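Local coordinates for protein CutA1 (Shewanella, PDB 3AHP) that forms a stable trimer of the CutA1 divalent ion tolerance family and is probably linked to tolerance of metals such as copper, at residues B[24-29]-B[69-74]. Sequence-based numbering, arbitrary orientation.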
loop_
_atom_site.group_PDB
_atom_site.type_symbol
_atom_site.label_atom_id
_atom_site.label_comp_id
_atom_site.label_asym_id
_atom_site.label_seq_id
_atom_site.Cartn_x
_atom_site.Cartn_y
_atom_site.Cartn_z
ATOM N N THR B 24 -4.469 -18.977 0.207
ATOM C CA THR B 24 -5.024 -20.133 -0.489
ATOM C C THR B 24 -6.540 -20.272 -0.258
ATOM O O THR B 24 -7.320 -20.391 -1.202
ATOM C CB THR B 24 -4.258 -21.444 -0.117
ATOM O OG1 THR B 24 -2.882 -21.312 -0.475
ATOM C CG2 THR B 24 -4.814 -22.637 -0.839
ATOM N N ALA B 25 -6.962 -20.197 0.992
ATOM C CA ALA B 25 -8.371 -20.279 1.294
ATOM C C ALA B 25 -9.128 -19.196 0.520
ATOM O O ALA B 25 -10.070 -19.468 -0.227
ATOM C CB ALA B 25 -8.601 -20.155 2.810
ATOM N N LEU B 26 -8.689 -17.961 0.705
ATOM C CA LEU B 26 -9.284 -16.817 0.047
ATOM C C LEU B 26 -9.413 -17.063 -1.446
ATOM O O LEU B 26 -10.465 -16.823 -2.034
ATOM C CB LEU B 26 -8.409 -15.591 0.296
ATOM C CG LEU B 26 -9.002 -14.495 1.170
ATOM C CD1 LEU B 26 -10.220 -14.969 1.942
ATOM C CD2 LEU B 26 -7.940 -13.944 2.073
ATOM N N VAL B 27 -8.341 -17.545 -2.060
ATOM C CA VAL B 27 -8.364 -17.748 -3.493
ATOM C C VAL B 27 -9.185 -18.954 -3.927
ATOM O O VAL B 27 -10.062 -18.818 -4.766
ATOM C CB VAL B 27 -6.961 -17.633 -4.158
ATOM C CG1 VAL B 27 -6.916 -18.337 -5.502
ATOM C CG2 VAL B 27 -6.615 -16.173 -4.356
ATOM N N GLU B 28 -9.045 -20.083 -3.246
ATOM C CA GLU B 28 -9.946 -21.188 -3.553
ATOM C C GLU B 28 -11.428 -21.077 -3.222
ATOM O O GLU B 28 -12.247 -21.675 -3.896
ATOM C CB GLU B 28 -9.334 -22.599 -3.475
ATOM C CG GLU B 28 -8.845 -23.102 -2.145
ATOM C CD GLU B 28 -8.539 -24.613 -2.185
ATOM O OE1 GLU B 28 -8.870 -25.266 -3.202
ATOM O OE2 GLU B 28 -7.971 -25.156 -1.209
ATOM N N ALA B 29 -11.781 -20.152 -2.344
ATOM C CA ALA B 29 -13.190 -19.831 -2.098
ATOM C C ALA B 29 -13.689 -18.848 -3.132
ATOM O O ALA B 29 -14.855 -18.459 -3.120
ATOM C CB ALA B 29 -13.383 -19.262 -0.686
ATOM N N PRO B 69 -17.696 -8.830 3.470
ATOM C CA PRO B 69 -18.067 -9.420 4.763
ATOM C C PRO B 69 -17.585 -10.866 4.953
ATOM O O PRO B 69 -17.226 -11.253 6.065
ATOM C CB PRO B 69 -19.596 -9.331 4.757
ATOM C CG PRO B 69 -19.877 -8.147 3.899
ATOM C CD PRO B 69 -18.867 -8.248 2.789
ATOM N N ALA B 70 -17.517 -11.629 3.867
ATOM C CA ALA B 70 -17.037 -12.998 3.924
ATOM C C ALA B 70 -15.505 -13.076 4.035
ATOM O O ALA B 70 -14.969 -13.966 4.699
ATOM C CB ALA B 70 -17.537 -13.792 2.717
ATOM N N ILE B 71 -14.811 -12.163 3.359
ATOM C CA ILE B 71 -13.360 -12.068 3.466
ATOM C C ILE B 71 -12.909 -11.731 4.892
ATOM O O ILE B 71 -12.131 -12.468 5.510
ATOM C CB ILE B 71 -12.799 -11.068 2.466
ATOM C CG1 ILE B 71 -13.228 -11.490 1.054
ATOM C CG2 ILE B 71 -11.261 -10.987 2.581
ATOM C CD1 ILE B 71 -12.929 -10.478 -0.045
ATOM N N GLU B 72 -13.500 -10.688 5.454
ATOM C CA GLU B 72 -13.240 -10.358 6.834
ATOM C C GLU B 72 -13.499 -11.550 7.747
ATOM O O GLU B 72 -12.672 -11.884 8.601
ATOM C CB GLU B 72 -14.120 -9.210 7.266
ATOM C CG GLU B 72 -13.958 -8.901 8.709
ATOM C CD GLU B 72 -14.803 -7.755 9.136
ATOM O OE1 GLU B 72 -15.895 -8.024 9.673
ATOM O OE2 GLU B 72 -14.397 -6.591 8.891
ATOM N N GLN B 73 -14.686 -12.138 7.611
ATOM C CA GLN B 73 -15.054 -13.301 8.392
ATOM C C GLN B 73 -14.023 -14.421 8.269
ATOM O O GLN B 73 -13.455 -14.849 9.256
ATOM C CB GLN B 73 -16.455 -13.788 8.008
ATOM C CG GLN B 73 -17.125 -14.662 9.071
ATOM C CD GLN B 73 -17.024 -14.056 10.466
ATOM O OE1 GLN B 73 -16.196 -14.477 11.276
ATOM N NE2 GLN B 73 -17.809 -13.019 10.721
ATOM N N LEU B 74 -13.685 -14.798 7.050
ATOM C CA LEU B 74 -12.676 -15.817 6.827
ATOM C C LEU B 74 -11.297 -15.436 7.392
ATOM O O LEU B 74 -10.665 -16.233 8.099
ATOM C CB LEU B 74 -12.588 -16.181 5.336
ATOM C CG LEU B 74 -11.726 -17.393 4.967
ATOM C CD1 LEU B 74 -12.074 -18.564 5.854
ATOM C CD2 LEU B 74 -11.915 -17.801 3.519
#
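E28 N bonds to T24 O at 2.7 Å in the helical turn that carries A25 and L26, the residues that meet I71 and L74, yet no hydrogen bond joins the two segments. Backbone polar groups are engaged in helical bonds within each segment, as from A29 N to A25 O and from L74 N to A70 O, and the meeting is left to apolar side chains. The helices, 16-28 and 68-78, lie side by side on one face of the beta sheet in the ferredoxin-like fold of CutA1. Here the short segments run nearly antiparallel, at 152°, with their axes 10.9 Å apart.

L26 and L74 suit this separation because their long apolar side chains end in branches that can meet across it. The two leucines pass alongside each other, pointing opposite ways, and the CD1 methyl of L26 meets the CD2 methyl of L74 at 3.7 Å. L74 extends toward the first helix with CG anti to its backbone N (chi1 -171°). The small A25 lets L74 lie against that helix, with L74 CD2 packed 4.1 Å from A25 CB, so this one methyl touches both residues. L26 also rests on I61 of strand 50-64, while I71 packs on C63 of that strand and on F86; both are buried between the helices and the sheet. Away from this seam, V27 and E28 pack on Y45 and I51 of a second subunit, and E72 on G94 of the third.

The branch at CB lets I71 hold its CG2 methyl toward L26, 4.2 Å from L26 CD1, while CG1 takes another direction.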